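Local coordinates for mbSHANK1 protein (Monosiga brevicollis, PDB 6X23) that binds the C-terminal tail of partner proteins through its PDZ domain, here a GIRK3 peptide, and may, as a whole protein, act as a receptor adaptor, at residues 41-46 with 76-81; 22-27 with 90-95; 8-13 with 62-67. One frame throughout, in Å; residues are numbered along the deposited sequence.

Interaction 1: 41-46 with 76-81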
ATOM      1  N   GLN A  41      11.189  -2.111  -7.656  1.00 63.25           N
ATOM      2  CA  GLN A  41      11.090  -2.417  -6.232  1.00 63.68           C
ATOM      3  C   GLN A  41       9.732  -1.955  -5.707  1.00 58.75           C
ATOM      4  O   GLN A  41       8.945  -2.780  -5.230  1.00 59.58           O
ATOM      5  CB  GLN A  41      12.252  -1.794  -5.445  1.00 57.18           C
ATOM      6  CG  GLN A  41      12.380  -2.318  -4.009  1.00 59.95           C
ATOM      7  CD  GLN A  41      12.986  -3.724  -3.917  1.00 57.33           C
ATOM      8  OE1 GLN A  41      13.051  -4.457  -4.898  1.00 61.50           O
ATOM      9  NE2 GLN A  41      13.404  -4.106  -2.722  1.00 61.36           N
ATOM     10  N   GLY A  42       9.444  -0.656  -5.790  1.00 54.36           N
ATOM     11  CA  GLY A  42       8.081  -0.164  -5.697  1.00 49.38           C
ATOM     12  C   GLY A  42       7.811   0.656  -4.441  1.00 54.75           C
ATOM     13  O   GLY A  42       8.671   0.844  -3.579  1.00 63.14           O
ATOM     14  N   GLN A  43       6.574   1.157  -4.365  1.00 41.36           N
ATOM     15  CA  GLN A  43       6.145   1.978  -3.242  1.00 37.39           C
ATOM     16  C   GLN A  43       6.017   1.117  -1.999  1.00 34.06           C
ATOM     17  O   GLN A  43       6.018  -0.100  -2.076  1.00 40.03           O
ATOM     18  CB  GLN A  43       4.806   2.649  -3.544  1.00 44.63           C
ATOM     19  CG  GLN A  43       4.732   3.262  -4.918  1.00 47.95           C
ATOM     20  CD  GLN A  43       5.833   4.265  -5.145  1.00 48.73           C
ATOM     21  OE1 GLN A  43       5.908   5.286  -4.455  1.00 44.28           O
ATOM     22  NE2 GLN A  43       6.721   3.968  -6.091  1.00 45.23           N
ATOM     23  N   TRP A  44       5.877   1.753  -0.840  1.00 35.44           N
ATOM     24  CA  TRP A  44       5.764   0.968   0.382  1.00 39.27           C
ATOM     25  C   TRP A  44       5.042   1.742   1.481  1.00 39.95           C
ATOM     26  O   TRP A  44       4.932   2.969   1.449  1.00 43.36           O
ATOM     27  CB  TRP A  44       7.134   0.498   0.869  1.00 41.72           C
ATOM     28  CG  TRP A  44       8.128   1.577   1.048  1.00 49.48           C
ATOM     29  CD1 TRP A  44       8.874   2.177   0.076  1.00 53.55           C
ATOM     30  CD2 TRP A  44       8.524   2.175   2.289  1.00 55.72           C
ATOM     31  NE1 TRP A  44       9.695   3.134   0.635  1.00 63.05           N
ATOM     32  CE2 TRP A  44       9.503   3.146   1.991  1.00 59.27           C
ATOM     33  CE3 TRP A  44       8.142   1.986   3.620  1.00 56.65           C
ATOM     34  CZ2 TRP A  44      10.104   3.926   2.977  1.00 61.85           C
ATOM     35  CZ3 TRP A  44       8.741   2.756   4.597  1.00 61.35           C
ATOM     36  CH2 TRP A  44       9.710   3.717   4.270  1.00 68.49           C
ATOM     37  N   VAL A  45       4.551   0.978   2.455  1.00 42.03           N
ATOM     38  CA  VAL A  45       3.766   1.479   3.582  1.00 40.14           C
ATOM     39  C   VAL A  45       4.731   1.916   4.681  1.00 41.99           C
ATOM     40  O   VAL A  45       5.604   1.142   5.092  1.00 44.11           O
ATOM     41  CB  VAL A  45       2.801   0.390   4.088  1.00 32.65           C
ATOM     42  CG1 VAL A  45       1.833   0.955   5.137  1.00 34.42           C
ATOM     43  CG2 VAL A  45       2.044  -0.256   2.927  1.00 26.84           C
ATOM     44  N   ARG A  46       4.701   3.221   4.962  1.00 51.15           N
ATOM     45  CA  ARG A  46       5.634   3.903   5.907  1.00 57.63           C
ATOM     46  C   ARG A  46       5.074   3.938   7.318  1.00 53.02           C
ATOM     47  O   ARG A  46       5.896   3.995   8.236  1.00 65.20           O
ATOM     48  CB  ARG A  46       5.953   5.335   5.484  1.00 58.41           C
ATOM     49  CG  ARG A  46       7.299   5.843   5.984  1.00 64.10           C
ATOM     50  CD  ARG A  46       7.864   6.995   5.168  1.00 71.49           C
ATOM     51  NE  ARG A  46       9.045   6.697   4.365  1.00 76.65           N
ATOM     52  CZ  ARG A  46      10.287   6.628   4.837  1.00 79.01           C
ATOM     53  NH1 ARG A  46      11.298   6.364   4.030  1.00 73.58           N
ATOM     54  NH2 ARG A  46      10.526   6.821   6.118  1.00 73.69           N
ATOM     55  N   TRP A  76       5.796   1.406 -10.909  1.00 39.13           N
ATOM     56  CA  TRP A  76       5.086   2.614 -11.283  1.00 34.65           C
ATOM     57  C   TRP A  76       5.656   3.813 -10.548  1.00 44.54           C
ATOM     58  O   TRP A  76       6.481   3.692  -9.639  1.00 49.87           O
ATOM     59  CB  TRP A  76       3.603   2.493 -10.970  1.00 35.30           C
ATOM     60  CG  TRP A  76       2.846   1.584 -11.838  1.00 31.73           C
ATOM     61  CD1 TRP A  76       3.342   0.641 -12.674  1.00 36.01           C
ATOM     62  CD2 TRP A  76       1.427   1.523 -11.953  1.00 27.50           C
ATOM     63  NE1 TRP A  76       2.310  -0.016 -13.306  1.00 36.39           N
ATOM     64  CE2 TRP A  76       1.124   0.521 -12.879  1.00 33.55           C
ATOM     65  CE3 TRP A  76       0.387   2.214 -11.351  1.00 32.50           C
ATOM     66  CZ2 TRP A  76      -0.177   0.201 -13.222  1.00 36.01           C
ATOM     67  CZ3 TRP A  76      -0.893   1.896 -11.692  1.00 35.58           C
ATOM     68  CH2 TRP A  76      -1.170   0.901 -12.616  1.00 27.60           C
ATOM     69  N   SER A  77       5.190   4.988 -10.959  1.00 43.37           N
ATOM     70  CA  SER A  77       5.488   6.227 -10.265  1.00 44.44           C
ATOM     71  C   SER A  77       4.635   6.344  -9.014  1.00 45.43           C
ATOM     72  O   SER A  77       3.522   5.819  -8.951  1.00 43.51           O
ATOM     73  CB  SER A  77       5.186   7.412 -11.161  1.00 45.18           C
ATOM     74  OG  SER A  77       3.801   7.399 -11.452  1.00 42.23           O
ATOM     75  N   HIS A  78       5.150   7.082  -8.029  1.00 49.87           N
ATOM     76  CA  HIS A  78       4.397   7.272  -6.797  1.00 47.00           C
ATOM     77  C   HIS A  78       3.014   7.845  -7.051  1.00 42.38           C
ATOM     78  O   HIS A  78       2.078   7.533  -6.310  1.00 46.35           O
ATOM     79  CB  HIS A  78       5.148   8.189  -5.833  1.00 53.36           C
ATOM     80  CG  HIS A  78       4.455   8.369  -4.514  1.00 48.94           C
ATOM     81  ND1 HIS A  78       4.544   7.450  -3.489  1.00 50.42           N
ATOM     82  CD2 HIS A  78       3.665   9.368  -4.051  1.00 54.07           C
ATOM     83  CE1 HIS A  78       3.837   7.873  -2.455  1.00 48.95           C
ATOM     84  NE2 HIS A  78       3.298   9.038  -2.767  1.00 49.54           N
ATOM     85  N   ARG A  79       2.852   8.679  -8.077  1.00 43.88           N
ATOM     86  CA  ARG A  79       1.569   9.359  -8.201  1.00 41.76           C
ATOM     87  C   ARG A  79       0.565   8.515  -8.964  1.00 39.42           C
ATOM     88  O   ARG A  79      -0.638   8.574  -8.678  1.00 40.65           O
ATOM     89  CB  ARG A  79       1.720  10.731  -8.863  1.00 43.66           C
ATOM     90  CG  ARG A  79       0.396  11.511  -8.816  1.00 46.38           C
ATOM     91  CD  ARG A  79       0.281  12.277  -7.467  1.00 48.73           C
ATOM     92  NE  ARG A  79      -1.103  12.446  -7.023  1.00 62.28           N
ATOM     93  CZ  ARG A  79      -1.511  12.355  -5.750  1.00 64.35           C
ATOM     94  NH1 ARG A  79      -0.637  12.101  -4.765  1.00 53.71           N
ATOM     95  NH2 ARG A  79      -2.805  12.520  -5.454  1.00 53.84           N
ATOM     96  N   LYS A  80       1.032   7.723  -9.929  1.00 35.67           N
ATOM     97  CA  LYS A  80       0.106   6.834 -10.619  1.00 37.90           C
ATOM     98  C   LYS A  80      -0.476   5.824  -9.649  1.00 33.88           C
ATOM     99  O   LYS A  80      -1.681   5.570  -9.665  1.00 35.07           O
ATOM    100  CB  LYS A  80       0.788   6.131 -11.787  1.00 35.04           C
ATOM    101  CG  LYS A  80      -0.177   5.359 -12.693  1.00 33.80           C
ATOM    102  CD  LYS A  80       0.511   4.989 -14.017  1.00 42.84           C
ATOM    103  CE  LYS A  80      -0.059   3.744 -14.695  1.00 37.58           C
ATOM    104  NZ  LYS A  80      -1.426   3.948 -15.282  1.00 52.60           N
ATOM    105  N   VAL A  81       0.362   5.276  -8.768  1.00 35.68           N
ATOM    106  CA  VAL A  81      -0.116   4.339  -7.755  1.00 29.41           C
ATOM    107  C   VAL A  81      -1.121   5.018  -6.828  1.00 30.69           C
ATOM    108  O   VAL A  81      -2.232   4.515  -6.609  1.00 29.37           O
ATOM    109  CB  VAL A  81       1.069   3.757  -6.969  1.00 35.28           C
ATOM    110  CG1 VAL A  81       0.588   3.152  -5.660  1.00 25.56           C
ATOM    111  CG2 VAL A  81       1.802   2.716  -7.814  1.00 39.61           C
TER
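Gln-43 sets its CG opposite its own carbonyl carbon (chi1 -45°) and then bends at chi2, which carries its amide across to the first turn of helix 78-87. His-78 has CG anti to the backbone N (chi1 -177°), which turns the ring edge carrying ND1 toward the amide oxygen. The two side chains meet through one hydrogen bond. His-78 ND1 donates to Gln-43 OE1 over 2.7 Å. OE1 lies at the ring edge, close to the imidazole plane. The ring does not lie flat with the amide, as the two planes are 62° apart. The donor is also tilted out of the carbonyl plane of Gln-43.

The other branch of the amide points a different way. Gln-43 NE2 is hydrogen-bonded to Ala-31 O. Further back along the side chain, Gln-43 CG packs on Val-81 CG2 at 4.2 Å. Gln-43 and Val-81 both also touch Leu-28 of strand 26-29. Ser-77 is the N-cap of the helix: its OG accepts from Lys-80 N at 3.2 Å.

The peptide groove of the PDZ domain lies between helix 78-87 and strand 26-29. Strand 44-48 is the next strand behind 26-29, and Gln-43 reaches from just before it to the start of the helix. His-78 stands at the start of this helix, the usual place of the histidine in class I PDZ domains. Its NE2 is hydrogen-bonded to a polar side chain of the bound peptide. Both ring nitrogens therefore have partners. ND1 is the donor to Gln-43, which is consistent with NE2 acting as acceptor from the peptide. The bond to the buried Gln-43 probably helps to hold the ring, as a second-shell residue would.

Interaction 2: 22-27 with 90-95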
ATOM      1  N   LYS A  22     -11.936   8.840   6.195  1.00 37.94           N
ATOM      2  CA  LYS A  22     -10.744   9.606   5.875  1.00 46.69           C
ATOM      3  C   LYS A  22      -9.836   8.839   4.921  1.00 48.90           C
ATOM      4  O   LYS A  22      -8.683   9.235   4.718  1.00 48.84           O
ATOM      5  CB  LYS A  22      -9.988   9.970   7.156  1.00 49.51           C
ATOM      6  CG  LYS A  22     -10.857  10.598   8.249  1.00 48.57           C
ATOM      7  CD  LYS A  22     -10.770  12.117   8.233  1.00 48.92           C
ATOM      8  CE  LYS A  22     -11.525  12.748   9.403  1.00 50.01           C
ATOM      9  NZ  LYS A  22     -10.809  13.901  10.005  1.00 44.12           N
ATOM     10  N   GLY A  23     -10.319   7.738   4.345  1.00 34.47           N
ATOM     11  CA  GLY A  23      -9.508   6.976   3.421  1.00 30.62           C
ATOM     12  C   GLY A  23      -9.230   5.561   3.876  1.00 31.07           C
ATOM     13  O   GLY A  23     -10.003   4.987   4.656  1.00 25.18           O
ATOM     14  N   PHE A  24      -8.116   4.995   3.384  1.00 33.71           N
ATOM     15  CA  PHE A  24      -7.695   3.653   3.765  1.00 24.20           C
ATOM     16  C   PHE A  24      -6.916   3.669   5.070  1.00 28.20           C
ATOM     17  O   PHE A  24      -6.977   2.697   5.832  1.00 25.14           O
ATOM     18  CB  PHE A  24      -6.887   3.016   2.626  1.00 22.39           C
ATOM     19  CG  PHE A  24      -7.714   2.783   1.381  1.00 25.38           C
ATOM     20  CD1 PHE A  24      -8.816   1.938   1.418  1.00 23.86           C
ATOM     21  CD2 PHE A  24      -7.436   3.446   0.210  1.00 22.71           C
ATOM     22  CE1 PHE A  24      -9.591   1.745   0.319  1.00 24.04           C
ATOM     23  CE2 PHE A  24      -8.224   3.258  -0.901  1.00 26.31           C
ATOM     24  CZ  PHE A  24      -9.304   2.412  -0.839  1.00 25.94           C
ATOM     25  N   GLY A  25      -6.202   4.763   5.347  1.00 25.86           N
ATOM     26  CA  GLY A  25      -5.570   4.957   6.637  1.00 29.79           C
ATOM     27  C   GLY A  25      -4.093   4.613   6.712  1.00 32.80           C
ATOM     28  O   GLY A  25      -3.613   4.074   7.716  1.00 27.70           O
ATOM     29  N   PHE A  26      -3.357   4.983   5.680  1.00 24.52           N
ATOM     30  CA  PHE A  26      -1.906   4.740   5.705  1.00 24.70           C
ATOM     31  C   PHE A  26      -1.221   5.724   4.776  1.00 33.88           C
ATOM     32  O   PHE A  26      -1.877   6.358   3.966  1.00 34.37           O
ATOM     33  CB  PHE A  26      -1.569   3.298   5.339  1.00 23.72           C
ATOM     34  CG  PHE A  26      -1.830   2.899   3.915  1.00 19.62           C
ATOM     35  CD1 PHE A  26      -3.076   2.476   3.513  1.00 21.63           C
ATOM     36  CD2 PHE A  26      -0.826   2.919   2.979  1.00 21.78           C
ATOM     37  CE1 PHE A  26      -3.302   2.086   2.207  1.00 23.83           C
ATOM     38  CE2 PHE A  26      -1.057   2.528   1.675  1.00 24.82           C
ATOM     39  CZ  PHE A  26      -2.295   2.112   1.286  1.00 18.07           C
ATOM     40  N   ARG A  27       0.097   5.877   4.943  1.00 31.51           N
ATOM     41  CA  ARG A  27       0.896   6.806   4.100  1.00 37.78           C
ATOM     42  C   ARG A  27       1.803   5.973   3.189  1.00 36.42           C
ATOM     43  O   ARG A  27       2.648   5.228   3.723  1.00 38.03           O
ATOM     44  CB  ARG A  27       1.717   7.754   4.981  1.00 45.09           C
ATOM     45  CG  ARG A  27       0.878   8.697   5.830  1.00 57.20           C
ATOM     46  CD  ARG A  27       1.597   9.126   7.095  1.00 71.87           C
ATOM     47  NE  ARG A  27       0.705   9.755   8.060  1.00 71.89           N
ATOM     48  CZ  ARG A  27      -0.229  10.646   7.750  1.00 70.79           C
ATOM     49  NH1 ARG A  27      -0.993  11.162   8.699  1.00 74.09           N
ATOM     50  NH2 ARG A  27      -0.399  11.018   6.494  1.00 73.54           N
ATOM     51  N   ASP A  90     -14.754   2.254  -3.206  1.00 33.59           N
ATOM     52  CA  ASP A  90     -14.935   1.982  -1.796  1.00 30.87           C
ATOM     53  C   ASP A  90     -14.052   0.851  -1.307  1.00 29.77           C
ATOM     54  O   ASP A  90     -13.753   0.790  -0.111  1.00 33.53           O
ATOM     55  CB  ASP A  90     -16.408   1.691  -1.524  1.00 38.45           C
ATOM     56  CG  ASP A  90     -17.224   2.956  -1.491  1.00 48.18           C
ATOM     57  OD1 ASP A  90     -16.604   4.031  -1.256  1.00 43.82           O
ATOM     58  OD2 ASP A  90     -18.457   2.880  -1.693  1.00 54.87           O
ATOM     59  N   VAL A  91     -13.615  -0.017  -2.202  1.00 25.91           N
ATOM     60  CA  VAL A  91     -12.790  -1.159  -1.871  1.00 23.79           C
ATOM     61  C   VAL A  91     -11.518  -1.112  -2.701  1.00 20.83           C
ATOM     62  O   VAL A  91     -11.527  -0.679  -3.853  1.00 22.53           O
ATOM     63  CB  VAL A  91     -13.558  -2.462  -2.134  1.00 27.84           C
ATOM     64  CG1 VAL A  91     -12.822  -3.619  -1.520  1.00 25.02           C
ATOM     65  CG2 VAL A  91     -14.957  -2.347  -1.578  1.00 38.74           C
ATOM     66  N   VAL A  92     -10.428  -1.602  -2.122  1.00 18.67           N
ATOM     67  CA  VAL A  92      -9.155  -1.738  -2.816  1.00 16.31           C
ATOM     68  C   VAL A  92      -8.604  -3.100  -2.448  1.00 20.23           C
ATOM     69  O   VAL A  92      -8.887  -3.625  -1.370  1.00 25.59           O
ATOM     70  CB  VAL A  92      -8.146  -0.619  -2.432  1.00 21.46           C
ATOM     71  CG1 VAL A  92      -7.572  -0.861  -1.055  1.00 20.89           C
ATOM     72  CG2 VAL A  92      -7.036  -0.501  -3.422  1.00 18.36           C
ATOM     73  N   ALA A  93      -7.816  -3.674  -3.343  1.00 19.05           N
ATOM     74  CA  ALA A  93      -7.082  -4.897  -3.063  1.00 18.34           C
ATOM     75  C   ALA A  93      -5.610  -4.672  -3.360  1.00 19.08           C
ATOM     76  O   ALA A  93      -5.246  -4.074  -4.382  1.00 15.44           O
ATOM     77  CB  ALA A  93      -7.597  -6.076  -3.883  1.00 22.92           C
ATOM     78  N   PHE A  94      -4.776  -5.145  -2.435  1.00 23.87           N
ATOM     79  CA  PHE A  94      -3.327  -5.063  -2.498  1.00 16.76           C
ATOM     80  C   PHE A  94      -2.773  -6.472  -2.428  1.00 19.07           C
ATOM     81  O   PHE A  94      -3.289  -7.312  -1.680  1.00 19.73           O
ATOM     82  CB  PHE A  94      -2.747  -4.248  -1.327  1.00 12.90           C
ATOM     83  CG  PHE A  94      -3.093  -2.781  -1.367  1.00 22.61           C
ATOM     84  CD1 PHE A  94      -3.048  -2.075  -2.553  1.00 22.86           C
ATOM     85  CD2 PHE A  94      -3.486  -2.116  -0.217  1.00 22.06           C
ATOM     86  CE1 PHE A  94      -3.364  -0.725  -2.590  1.00 20.61           C
ATOM     87  CE2 PHE A  94      -3.827  -0.767  -0.258  1.00 21.25           C
ATOM     88  CZ  PHE A  94      -3.763  -0.080  -1.452  1.00 20.18           C
ATOM     89  N   ARG A  95      -1.730  -6.728  -3.207  1.00 16.17           N
ATOM     90  CA  ARG A  95      -0.768  -7.776  -2.909  1.00 17.42           C
ATOM     91  C   ARG A  95       0.538  -7.103  -2.512  1.00 16.33           C
ATOM     92  O   ARG A  95       0.998  -6.193  -3.202  1.00 24.05           O
ATOM     93  CB  ARG A  95      -0.558  -8.689  -4.111  1.00 18.82           C
ATOM     94  CG  ARG A  95       0.388  -9.849  -3.868  1.00 17.21           C
ATOM     95  CD  ARG A  95       0.426 -10.719  -5.078  1.00 15.02           C
ATOM     96  NE  ARG A  95       1.074 -11.984  -4.774  1.00 21.05           N
ATOM     97  CZ  ARG A  95       1.247 -12.943  -5.679  1.00 26.00           C
ATOM     98  NH1 ARG A  95       0.825 -12.750  -6.925  1.00 18.54           N
ATOM     99  NH2 ARG A  95       1.848 -14.085  -5.346  1.00 23.64           N
TER
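Phe-24 gives the most surface to this contact, followed by Phe-94 and Val-92. The Phe-24 ring takes Val-92 over one face. Val-92 CG1 sits 3.8 Å from the centroid of the Phe-24 ring and 21° off the ring normal, a CH-pi contact. It is displaced toward the rim, and Val-92 CG1 comes within 3.6 Å of Phe-24 CE1. Val-92 CB reaches Phe-24 CZ on the same side. The methyl gets there because CG1 lies between the backbone N and the carbonyl carbon (chi1 75°).

Phe-94, two residues further along the strand, faces the core beside Val-92. It meets Phe-26 from the opposite direction. Their planes are nearly perpendicular, at 87°, with centroids 5.8 Å apart. The approach is oblique, with Phe-26 CZ 3.6 Å from Phe-94 CE2.

Other core residues close round the pair. Phe-26 also packs on Val-45, Val-48 and Leu-59, and Phe-94 on Ile-17, Leu-65 and Leu-68. Gly-23 to Phe-26 form the GFGF version of the loop that in PDZ domains receives the peptide carboxylate. Phe-26 touches an apolar side chain of the bound peptide, and Arg-27 pairs with the peptide strand. The side chains meet by apolar and aromatic packing. This joins the loop and the start of strand 26-29 to strand 91-99 across the core, with no directional bond of its own.

Interaction 3: 8-13 with 62-67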
ATOM      1  N   ALA A   8      17.367 -10.621   3.851  1.00 67.74           N
ATOM      2  CA  ALA A   8      15.960 -10.360   4.131  1.00 57.32           C
ATOM      3  C   ALA A   8      15.033 -11.239   3.284  1.00 55.17           C
ATOM      4  O   ALA A   8      14.919 -11.046   2.075  1.00 57.53           O
ATOM      5  CB  ALA A   8      15.648  -8.882   3.904  1.00 52.35           C
ATOM      6  N   PRO A   9      14.375 -12.213   3.919  1.00 50.54           N
ATOM      7  CA  PRO A   9      13.329 -12.979   3.228  1.00 46.03           C
ATOM      8  C   PRO A   9      11.955 -12.354   3.412  1.00 45.23           C
ATOM      9  O   PRO A   9      11.574 -11.885   4.490  1.00 36.26           O
ATOM     10  CB  PRO A   9      13.402 -14.353   3.912  1.00 41.37           C
ATOM     11  CG  PRO A   9      13.949 -14.066   5.305  1.00 43.33           C
ATOM     12  CD  PRO A   9      14.559 -12.665   5.308  1.00 48.04           C
ATOM     13  N   GLU A  10      11.177 -12.344   2.340  1.00 40.97           N
ATOM     14  CA  GLU A  10       9.842 -11.787   2.453  1.00 34.67           C
ATOM     15  C   GLU A  10       8.812 -12.781   1.957  1.00 30.28           C
ATOM     16  O   GLU A  10       9.103 -13.686   1.180  1.00 41.59           O
ATOM     17  CB  GLU A  10       9.688 -10.459   1.704  1.00 34.42           C
ATOM     18  CG  GLU A  10      10.137 -10.448   0.251  1.00 48.42           C
ATOM     19  CD  GLU A  10      10.489  -9.032  -0.220  1.00 49.92           C
ATOM     20  OE1 GLU A  10      10.877  -8.193   0.620  1.00 49.53           O
ATOM     21  OE2 GLU A  10      10.388  -8.765  -1.436  1.00 58.13           O
ATOM     22  N   GLY A  11       7.598 -12.609   2.444  1.00 30.03           N
ATOM     23  CA  GLY A  11       6.467 -13.373   1.973  1.00 26.04           C
ATOM     24  C   GLY A  11       5.446 -12.431   1.385  1.00 23.53           C
ATOM     25  O   GLY A  11       5.338 -11.274   1.788  1.00 27.29           O
ATOM     26  N   LYS A  12       4.695 -12.932   0.424  1.00 23.46           N
ATOM     27  CA  LYS A  12       3.625 -12.167  -0.184  1.00 21.76           C
ATOM     28  C   LYS A  12       2.293 -12.474   0.492  1.00 19.04           C
ATOM     29  O   LYS A  12       2.062 -13.577   0.988  1.00 17.47           O
ATOM     30  CB  LYS A  12       3.552 -12.474  -1.679  1.00 17.97           C
ATOM     31  CG  LYS A  12       4.873 -12.232  -2.414  1.00 20.51           C
ATOM     32  CD  LYS A  12       4.661 -12.296  -3.900  1.00 22.42           C
ATOM     33  CE  LYS A  12       5.851 -12.895  -4.608  1.00 23.42           C
ATOM     34  NZ  LYS A  12       5.438 -13.480  -5.937  1.00 29.55           N
ATOM     35  N   MET A  13       1.413 -11.479   0.525  1.00 16.13           N
ATOM     36  CA  MET A  13       0.089 -11.705   1.082  1.00 20.54           C
ATOM     37  C   MET A  13      -0.887 -10.839   0.311  1.00 18.14           C
ATOM     38  O   MET A  13      -0.508  -9.771  -0.182  1.00 20.93           O
ATOM     39  CB  MET A  13       0.039 -11.376   2.589  1.00 19.19           C
ATOM     40  CG  MET A  13       0.671 -12.412   3.511  1.00 18.85           C
ATOM     41  SD  MET A  13      -0.168 -14.000   3.387  1.00 33.67           S
ATOM     42  CE  MET A  13      -1.358 -13.989   4.747  1.00 28.22           C
ATOM     43  N   GLY A  62       6.108  -1.039   6.471  1.00 32.43           N
ATOM     44  CA  GLY A  62       7.106  -1.819   5.806  1.00 33.17           C
ATOM     45  C   GLY A  62       6.566  -2.700   4.700  1.00 40.45           C
ATOM     46  O   GLY A  62       7.318  -3.048   3.782  1.00 43.64           O
ATOM     47  N   ASP A  63       5.284  -3.070   4.756  1.00 34.79           N
ATOM     48  CA  ASP A  63       4.666  -3.758   3.631  1.00 29.90           C
ATOM     49  C   ASP A  63       4.962  -3.002   2.346  1.00 29.80           C
ATOM     50  O   ASP A  63       4.753  -1.790   2.266  1.00 33.08           O
ATOM     51  CB  ASP A  63       3.151  -3.871   3.821  1.00 24.40           C
ATOM     52  CG  ASP A  63       2.749  -4.928   4.824  1.00 22.78           C
ATOM     53  OD1 ASP A  63       3.527  -5.860   5.143  1.00 24.38           O
ATOM     54  OD2 ASP A  63       1.608  -4.832   5.295  1.00 28.53           O
ATOM     55  N   ARG A  64       5.451  -3.722   1.349  1.00 32.20           N
ATOM     56  CA  ARG A  64       5.809  -3.152   0.058  1.00 33.50           C
ATOM     57  C   ARG A  64       4.755  -3.527  -0.970  1.00 32.44           C
ATOM     58  O   ARG A  64       4.369  -4.692  -1.068  1.00 29.67           O
ATOM     59  CB  ARG A  64       7.188  -3.639  -0.395  1.00 30.78           C
ATOM     60  CG  ARG A  64       7.531  -3.226  -1.812  1.00 39.63           C
ATOM     61  CD  ARG A  64       8.998  -3.458  -2.095  1.00 47.38           C
ATOM     62  NE  ARG A  64       9.362  -4.863  -2.011  1.00 42.99           N
ATOM     63  CZ  ARG A  64       9.277  -5.691  -3.038  1.00 46.12           C
ATOM     64  NH1 ARG A  64       8.835  -5.237  -4.202  1.00 39.74           N
ATOM     65  NH2 ARG A  64       9.633  -6.961  -2.903  1.00 46.70           N
ATOM     66  N   LEU A  65       4.316  -2.543  -1.744  1.00 29.20           N
ATOM     67  CA  LEU A  65       3.207  -2.698  -2.668  1.00 25.79           C
ATOM     68  C   LEU A  65       3.658  -3.447  -3.914  1.00 34.73           C
ATOM     69  O   LEU A  65       4.600  -3.026  -4.594  1.00 44.10           O
ATOM     70  CB  LEU A  65       2.668  -1.322  -3.035  1.00 30.37           C
ATOM     71  CG  LEU A  65       1.330  -1.327  -3.765  1.00 40.24           C
ATOM     72  CD1 LEU A  65       0.339  -2.308  -3.121  1.00 33.85           C
ATOM     73  CD2 LEU A  65       0.745   0.070  -3.784  1.00 42.30           C
ATOM     74  N   LEU A  66       2.989  -4.553  -4.223  1.00 23.96           N
ATOM     75  CA  LEU A  66       3.270  -5.309  -5.427  1.00 23.14           C
ATOM     76  C   LEU A  66       2.133  -5.247  -6.437  1.00 32.71           C
ATOM     77  O   LEU A  66       2.374  -5.027  -7.628  1.00 38.24           O
ATOM     78  CB  LEU A  66       3.556  -6.758  -5.061  1.00 27.94           C
ATOM     79  CG  LEU A  66       4.995  -7.179  -4.745  1.00 38.68           C
ATOM     80  CD1 LEU A  66       5.713  -6.200  -3.838  1.00 31.99           C
ATOM     81  CD2 LEU A  66       4.964  -8.558  -4.088  1.00 31.94           C
ATOM     82  N   GLU A  67       0.892  -5.464  -6.009  1.00 26.77           N
ATOM     83  CA  GLU A  67      -0.237  -5.459  -6.930  1.00 27.21           C
ATOM     84  C   GLU A  67      -1.357  -4.616  -6.340  1.00 25.43           C
ATOM     85  O   GLU A  67      -1.611  -4.640  -5.135  1.00 23.43           O
ATOM     86  CB  GLU A  67      -0.784  -6.868  -7.227  1.00 25.86           C
ATOM     87  CG  GLU A  67       0.212  -7.886  -7.802  1.00 26.27           C
ATOM     88  CD  GLU A  67      -0.449  -9.228  -8.113  1.00 28.22           C
ATOM     89  OE1 GLU A  67      -1.658  -9.390  -7.815  1.00 26.14           O
ATOM     90  OE2 GLU A  67       0.241 -10.133  -8.643  1.00 34.94           O
TER
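Glu-10 and Arg-64 cross at about a right angle, and their charged ends meet in a salt bridge. Glu-10 OE2 reaches Arg-64 NH2 at the edge of the guanidinium, near its plane. The modelled separation of 2.4 Å between Glu-10 OE2 and Arg-64 NH2 is very short, so its exact length is doubtful. Carboxylate and guanidinium planes are 31° apart, and a single oxygen does the touching. The Arg-64 chain bends at chi3 (63°), which turns the guanidinium toward the strand of Glu-10. Arg-64 NH1 bonds to Gln-41 O. Leu-66 CD1 lies over one face of the guanidinium.

Lys-12 and Leu-66 also cross at about a right angle. Here the touch is apolar: Lys-12 CD comes within 3.8 Å of Leu-66 CD2. The lysine CH2 groups cross beside the leucine methyl.

Strands 10-18 and 64-68 are not direct neighbours. Strand 91-99 runs between them, antiparallel to both. Leu-66 and Glu-67 both face Arg-95 in a classic beta bulge. Side chains of two next-but-one strands thus meet over the middle strand, at the surface of the antiparallel sheet of the PDZ fold.

How the interactions relate
Interactions 1 and 2 are buried, while interaction 3 lies on the surface. Interactions 1 and 2 both reach the two-stranded sheet of 26-29 and 44-48, where Arg-46 N probably bonds to Arg-27 O. Interactions 2 and 3 share the four-stranded sheet through strand 91-99, and Arg-95 pairs with Glu-67 in a salt bridge. Interactions 1 and 3 touch where Val-45 O meets Gly-62 N, a probable hydrogen bond. Chemistry follows place. Interaction 2, in the core, is aromatic and aliphatic packing. Interaction 1, by the groove, turns on a polar bond to a ligand-binding histidine. Interaction 3 joins charges and aliphatic chains. Interactions 1 and 2 both border the peptide, one through the helix and Arg-46, the other through the loop and strand.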